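Local structure of putative methyl-accepting chemotaxis signal transduction protein (Campylobacter jejuni, 6W3X) at residues Ile141-Ala146 and Val159-Glu164; Ala78-Leu83 and Thr134-Tyr139. The protein probably senses amino acids such as valine through an extracytoplasmic PDC (Cache) sensor domain and relays ligand binding to the chemotaxis machinery. All coordinates share one frame; numbering follows the deposited sequence. Where two conformers were deposited one is given.

Contact 1. Residues Ile141-Ala146 and Val159-Glu164. With VAL (valine), chain C.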
loop_
_atom_site.group_PDB
_atom_site.type_symbol
_atom_site.label_atom_id
_atom_site.label_comp_id
_atom_site.label_asym_id
_atom_site.label_seq_id
_atom_site.Cartn_x
_atom_site.Cartn_y
_atom_site.Cartn_z
ATOM N N ILE A 141 -3.522 -4.956 2.526
ATOM C CA ILE A 141 -3.471 -3.582 3.002
ATOM C C ILE A 141 -4.928 -3.195 3.189
ATOM O O ILE A 141 -5.742 -3.378 2.270
ATOM C CB ILE A 141 -2.786 -2.641 1.979
ATOM C CG1 ILE A 141 -1.328 -3.090 1.849
ATOM C CG2 ILE A 141 -2.925 -1.196 2.396
ATOM C CD1 ILE A 141 -0.629 -2.545 0.612
ATOM N N THR A 142 -5.241 -2.668 4.393
ATOM C CA THR A 142 -6.605 -2.240 4.703
ATOM C C THR A 142 -6.699 -0.726 4.704
ATOM O O THR A 142 -5.872 -0.037 5.306
ATOM C CB THR A 142 -7.092 -2.849 6.041
ATOM O OG1 THR A 142 -7.073 -4.288 5.912
ATOM C CG2 THR A 142 -8.462 -2.322 6.459
ATOM N N TYR A 143 -7.767 -0.257 4.035
ATOM C CA TYR A 143 -8.175 1.126 4.053
ATOM C C TYR A 143 -9.446 1.170 4.902
ATOM O O TYR A 143 -10.430 0.499 4.586
ATOM C CB TYR A 143 -8.485 1.582 2.626
ATOM C CG TYR A 143 -7.301 1.488 1.678
ATOM C CD1 TYR A 143 -6.990 0.229 1.143
ATOM C CD2 TYR A 143 -6.414 2.532 1.493
ATOM C CE1 TYR A 143 -5.871 0.044 0.352
ATOM C CE2 TYR A 143 -5.266 2.342 0.733
ATOM C CZ TYR A 143 -5.005 1.094 0.186
ATOM O OH TYR A 143 -3.896 0.902 -0.639
ATOM N N SER A 144 -9.423 1.989 5.943
ATOM C CA SER A 144 -10.575 2.084 6.831
ATOM C C SER A 144 -10.997 3.532 7.034
ATOM O O SER A 144 -10.183 4.442 6.917
ATOM C CB SER A 144 -10.375 1.387 8.159
ATOM O OG SER A 144 -9.318 1.935 8.888
ATOM N N LYS A 145 -12.279 3.694 7.354
ATOM C CA LYS A 145 -12.855 5.037 7.438
ATOM C C LYS A 145 -14.061 4.981 8.390
ATOM O O LYS A 145 -14.990 4.213 8.163
ATOM C CB LYS A 145 -13.291 5.568 6.074
ATOM C CG LYS A 145 -13.719 7.005 6.040
ATOM C CD LYS A 145 -12.656 7.983 6.426
ATOM C CE LYS A 145 -12.887 9.367 5.847
ATOM N NZ LYS A 145 -14.015 10.100 6.508
ATOM N N ALA A 146 -14.022 5.801 9.444
ATOM C CA ALA A 146 -15.207 5.968 10.278
ATOM C C ALA A 146 -16.262 6.741 9.502
ATOM O O ALA A 146 -15.996 7.846 9.046
ATOM C CB ALA A 146 -14.838 6.660 11.568
ATOM N N VAL A 159 -11.781 -1.838 3.759
ATOM C CA VAL A 159 -11.537 -2.370 2.416
ATOM C C VAL A 159 -10.185 -3.063 2.396
ATOM O O VAL A 159 -9.179 -2.414 2.692
ATOM C CB VAL A 159 -11.563 -1.240 1.376
ATOM C CG1 VAL A 159 -11.154 -1.756 -0.014
ATOM C CG2 VAL A 159 -12.883 -0.541 1.330
ATOM N N ASP A 160 -10.159 -4.373 2.094
ATOM C CA ASP A 160 -8.904 -5.139 2.083
ATOM C C ASP A 160 -8.480 -5.396 0.641
ATOM O O ASP A 160 -9.240 -6.013 -0.130
ATOM C CB ASP A 160 -9.086 -6.512 2.755
ATOM C CG ASP A 160 -9.339 -6.456 4.250
ATOM O OD1 ASP A 160 -9.193 -5.372 4.859
ATOM O OD2 ASP A 160 -9.697 -7.534 4.760
ATOM N N ILE A 161 -7.314 -4.894 0.303
ATOM C CA ILE A 161 -6.741 -5.121 -1.007
ATOM C C ILE A 161 -5.484 -6.019 -0.814
ATOM O O ILE A 161 -4.650 -5.727 0.028
ATOM C CB ILE A 161 -6.288 -3.774 -1.662
ATOM C CG1 ILE A 161 -7.425 -2.766 -1.669
ATOM C CG2 ILE A 161 -5.684 -4.004 -3.034
ATOM C CD1 ILE A 161 -8.614 -3.156 -2.493
ATOM N N PRO A 162 -5.350 -7.106 -1.603
ATOM C CA PRO A 162 -4.145 -7.931 -1.455
ATOM C C PRO A 162 -2.866 -7.121 -1.593
ATOM O O PRO A 162 -2.746 -6.373 -2.557
ATOM C CB PRO A 162 -4.303 -8.955 -2.565
ATOM C CG PRO A 162 -5.771 -9.049 -2.822
ATOM C CD PRO A 162 -6.253 -7.637 -2.622
ATOM N N SER A 163 -1.939 -7.256 -0.648
ATOM C CA SER A 163 -0.646 -6.599 -0.780
ATOM C C SER A 163 0.100 -7.022 -2.039
ATOM O O SER A 163 0.839 -6.208 -2.598
ATOM C CB SER A 163 0.197 -6.700 0.476
ATOM O OG SER A 163 0.291 -8.045 0.792
ATOM N N GLU A 164 -0.147 -8.239 -2.504
ATOM C CA GLU A 164 0.480 -8.707 -3.722
ATOM C C GLU A 164 0.081 -7.819 -4.906
ATOM O O GLU A 164 0.881 -7.729 -5.862
ATOM C CB GLU A 164 0.084 -10.176 -3.991
ATOM C CG GLU A 164 0.692 -10.828 -5.214
ATOM C CD GLU A 164 0.235 -12.250 -5.419
ATOM O OE1 GLU A 164 -0.500 -12.747 -4.557
ATOM O OE2 GLU A 164 0.721 -12.906 -6.368
HETATM N N VAL C . -9.094 -8.093 7.437
HETATM C CA VAL C . -9.922 -7.902 8.655
HETATM C C VAL C . -9.093 -8.352 9.850
HETATM O O VAL C . -8.280 -9.258 9.656
HETATM C CB VAL C . -11.239 -8.720 8.617
HETATM C CG1 VAL C . -12.177 -8.254 9.718
HETATM C CG2 VAL C . -11.990 -8.572 7.303
HETATM O OXT VAL C . -9.284 -7.831 10.953
#
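Thr142 and Asp160 meet side by side as a non-hydrogen-bonded antiparallel pair, and their polar ends join directly: Thr142 OG1 donates to Asp160 OD1 over 2.6 Å, arriving from above the carboxylate plane. A chi1 of -61° sets OG1 beside the backbone N, within bonding distance of OD1. The other oxygen, Asp160 OD2, accepts the amino group of the bound valine, 2.8 Å from its N. Tyr82 and Asn80 also bond to this carboxylate, one to each oxygen, which probably fixes its rotation.

Backbone bonds flank this pair. Ile141 and Ile161 exchange two, Ile141 N to Ile161 O (2.8 Å) and Ile161 N to Ile141 O, while Tyr143 and Val159 exchange the second pair of bonds. Between the two sets, the CA-H of Thr142 points to Val159 O.

Apolar packing occupies the face that carries Ile141, Tyr143, Val159 and Ile161. There the Tyr143 ring reaches Ile161, CE1 to CG1 at 3.8 Å, and both lean on Phe32 of the long helix 4-48, whose Asn36 binds the Tyr143 hydroxyl. The arrangement is an antiparallel beta hairpin of a PDC sensor domain, apolar toward the helix and polar toward an amino-acid pocket that recognises the ligand's ammonium group.

Contact 2. Residues Ala78-Leu83 and Thr134-Tyr139. With VAL (valine), chain C.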
loop_
_atom_site.group_PDB
_atom_site.type_symbol
_atom_site.label_atom_id
_atom_site.label_comp_id
_atom_site.label_asym_id
_atom_site.label_seq_id
_atom_site.Cartn_x
_atom_site.Cartn_y
_atom_site.Cartn_z
ATOM N N ALA A 78 -11.725 -6.339 -4.765
ATOM C CA ALA A 78 -11.172 -6.350 -3.411
ATOM C C ALA A 78 -11.355 -7.736 -2.776
ATOM O O ALA A 78 -12.191 -8.552 -3.214
ATOM C CB ALA A 78 -11.803 -5.270 -2.551
ATOM N N LEU A 79 -10.572 -8.004 -1.740
ATOM C CA LEU A 79 -10.684 -9.271 -1.040
ATOM C C LEU A 79 -11.853 -9.303 -0.052
ATOM O O LEU A 79 -12.603 -10.256 0.012
ATOM C CB LEU A 79 -9.367 -9.564 -0.358
ATOM C CG LEU A 79 -9.235 -10.988 0.151
ATOM C CD1 LEU A 79 -9.189 -11.951 -1.033
ATOM C CD2 LEU A 79 -8.017 -11.122 1.076
ATOM N N ASN A 80 -12.017 -8.197 0.671
ATOM C CA ASN A 80 -13.088 -8.051 1.666
ATOM C C ASN A 80 -13.510 -6.601 1.653
ATOM O O ASN A 80 -12.625 -5.713 1.564
ATOM C CB ASN A 80 -12.667 -8.418 3.110
ATOM C CG ASN A 80 -12.209 -9.831 3.263
ATOM O OD1 ASN A 80 -12.990 -10.784 3.094
ATOM N ND2 ASN A 80 -10.936 -9.978 3.633
ATOM N N VAL A 81 -14.810 -6.343 1.844
ATOM C CA VAL A 81 -15.302 -4.984 2.069
ATOM C C VAL A 81 -16.345 -5.139 3.188
ATOM O O VAL A 81 -17.203 -6.027 3.130
ATOM C CB VAL A 81 -15.912 -4.392 0.800
ATOM C CG1 VAL A 81 -16.522 -3.022 1.073
ATOM C CG2 VAL A 81 -14.895 -4.286 -0.325
ATOM N N TYR A 82 -16.256 -4.283 4.205
ATOM C CA TYR A 82 -16.981 -4.581 5.435
ATOM C C TYR A 82 -17.277 -3.313 6.219
ATOM O O TYR A 82 -16.641 -2.277 6.053
ATOM C CB TYR A 82 -16.185 -5.613 6.267
ATOM C CG TYR A 82 -14.732 -5.319 6.437
ATOM C CD1 TYR A 82 -13.825 -5.717 5.474
ATOM C CD2 TYR A 82 -14.228 -4.711 7.589
ATOM C CE1 TYR A 82 -12.465 -5.490 5.642
ATOM C CE2 TYR A 82 -12.885 -4.455 7.784
ATOM C CZ TYR A 82 -11.985 -4.915 6.804
ATOM O OH TYR A 82 -10.651 -4.737 7.020
ATOM N N LEU A 83 -18.208 -3.455 7.168
ATOM C CA LEU A 83 -18.605 -2.371 8.048
ATOM C C LEU A 83 -18.656 -2.891 9.482
ATOM O O LEU A 83 -19.508 -3.767 9.784
ATOM C CB LEU A 83 -19.955 -1.791 7.655
ATOM C CG LEU A 83 -20.468 -0.605 8.471
ATOM C CD1 LEU A 83 -19.573 0.611 8.319
ATOM C CD2 LEU A 83 -21.889 -0.240 8.094
ATOM N N THR A 134 -7.547 -12.201 8.752
ATOM C CA THR A 134 -8.087 -13.392 9.421
ATOM C C THR A 134 -9.128 -14.159 8.600
ATOM O O THR A 134 -9.302 -15.378 8.764
ATOM C CB THR A 134 -8.610 -13.076 10.831
ATOM O OG1 THR A 134 -9.666 -12.130 10.751
ATOM C CG2 THR A 134 -7.517 -12.446 11.635
ATOM N N VAL A 135 -9.853 -13.459 7.733
ATOM C CA VAL A 135 -10.972 -14.077 7.044
ATOM C C VAL A 135 -10.527 -15.040 5.944
ATOM O O VAL A 135 -10.813 -16.227 5.934
ATOM C CB VAL A 135 -11.970 -12.996 6.538
ATOM C CG1 VAL A 135 -13.077 -13.630 5.687
ATOM C CG2 VAL A 135 -12.608 -12.256 7.713
ATOM N N LEU A 136 -9.782 -14.485 5.011
ATOM C CA LEU A 136 -9.318 -15.212 3.853
ATOM C C LEU A 136 -7.841 -15.564 3.878
ATOM O O LEU A 136 -7.356 -16.231 2.978
ATOM C CB LEU A 136 -9.714 -14.491 2.576
ATOM C CG LEU A 136 -11.206 -14.557 2.272
ATOM C CD1 LEU A 136 -11.586 -13.660 1.116
ATOM C CD2 LEU A 136 -11.646 -15.979 1.993
ATOM N N LYS A 137 -7.118 -15.154 4.917
ATOM C CA LYS A 137 -5.791 -15.684 5.151
ATOM C C LYS A 137 -4.832 -15.334 4.017
ATOM O O LYS A 137 -3.971 -16.127 3.614
ATOM C CB LYS A 137 -5.858 -17.208 5.336
ATOM C CG LYS A 137 -7.086 -17.638 6.136
ATOM C CD LYS A 137 -6.953 -17.231 7.575
ATOM C CE LYS A 137 -7.860 -18.122 8.419
ATOM N NZ LYS A 137 -8.136 -17.564 9.769
ATOM N N GLN A 138 -4.971 -14.122 3.523
ATOM C CA GLN A 138 -4.028 -13.521 2.564
ATOM C C GLN A 138 -3.485 -12.245 3.167
ATOM O O GLN A 138 -4.175 -11.606 3.982
ATOM C CB GLN A 138 -4.689 -13.226 1.212
ATOM C CG GLN A 138 -5.123 -14.472 0.494
ATOM C CD GLN A 138 -5.795 -14.186 -0.814
ATOM O OE1 GLN A 138 -5.396 -13.260 -1.539
ATOM N NE2 GLN A 138 -6.843 -14.944 -1.111
ATOM N N TYR A 139 -2.302 -11.824 2.753
ATOM C CA TYR A 139 -1.752 -10.536 3.179
ATOM C C TYR A 139 -2.474 -9.405 2.465
ATOM O O TYR A 139 -2.624 -9.445 1.226
ATOM C CB TYR A 139 -0.245 -10.483 2.977
ATOM C CG TYR A 139 0.482 -11.384 3.936
ATOM C CD1 TYR A 139 0.765 -10.946 5.207
ATOM C CD2 TYR A 139 0.801 -12.698 3.603
ATOM C CE1 TYR A 139 1.349 -11.776 6.150
ATOM C CE2 TYR A 139 1.330 -13.561 4.549
ATOM C CZ TYR A 139 1.637 -13.099 5.814
ATOM O OH TYR A 139 2.179 -14.009 6.701
HETATM N N VAL C . -9.094 -8.093 7.437
HETATM C CA VAL C . -9.922 -7.902 8.655
HETATM C C VAL C . -9.093 -8.352 9.850
HETATM O O VAL C . -8.280 -9.258 9.656
HETATM C CB VAL C . -11.239 -8.720 8.617
HETATM C CG1 VAL C . -12.177 -8.254 9.718
HETATM C CG2 VAL C . -11.990 -8.572 7.303
HETATM O OXT VAL C . -9.284 -7.831 10.953
#
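Leu79 and Leu136 bring together, across the ligand-binding side of a PDC sensor domain, the approach to strand 80-84 and the loop that leads from strand 126-132 to strand 139-149. No hydrogen bond links the two segments; they meet through side chains alone.

The more closely packed part is apolar. Leu79 was modelled in two conformers; in the one described here Leu136 CD1 lies 3.6 Å from Leu79 CD1 and almost as near to Leu79 CG, one methyl thus resting against the branch point of the other leucine. This conformer has CG anti to the backbone N (chi1 -167°), which carries the isobutyl end across to the loop. Asn80 lies beside this pair, its OD1 3.8 Å from Leu136 CD1 and flanked also by Val135 CG1. That oxygen is buried without a polar partner, whereas the amide nitrogen ND2 bonds to Asp133 as well as to Asp160, and the two carboxylates probably hold the amide in its present rotation.

The bound valine lies between the segments farther along. Its CG2 lies over one face of the Tyr82 ring, offset toward the rim and 3.5 Å from Tyr82 CE1, while Val135 CG2 touches the same methyl from the loop at 3.8 Å. Thr134 N binds the ligand's carboxylate O at 3.2 Å in a nearly straight bond (175°).

Toward solvent the contact thins out. Exposed Gln138 runs extended beyond CG and lays its amide end by Leu79 CD1, with only van der Waals contact. Lys137 starts its side chain away from the 78-83 segment and folds it back on its own loop, where NZ meets a lone pair of Thr134 O at 2.7 Å, in the carbonyl plane.

In the fold
After the long helix 4-48 and helix 58-76, the chain enters the sensor sheet at residues 78-83. It then runs through strands 90-94 and 103-105, helix 114-119 and strand 126-132 before contact 2 closes this wide loop at 134-139. Contact 1 opens only two residues later and closes the short hairpin 139-149/152-162, so the two contacts follow in series, neither nested nor crossed. In space they converge: strand 152-162 pairs with strand 80-84, where Asp160 N bonds to Asn80 O. Contact 1 joins two neighbouring inner strands, while contact 2 ties inner strand 80-84, and the residue before it, to the loop 134-139; both reach the same valine.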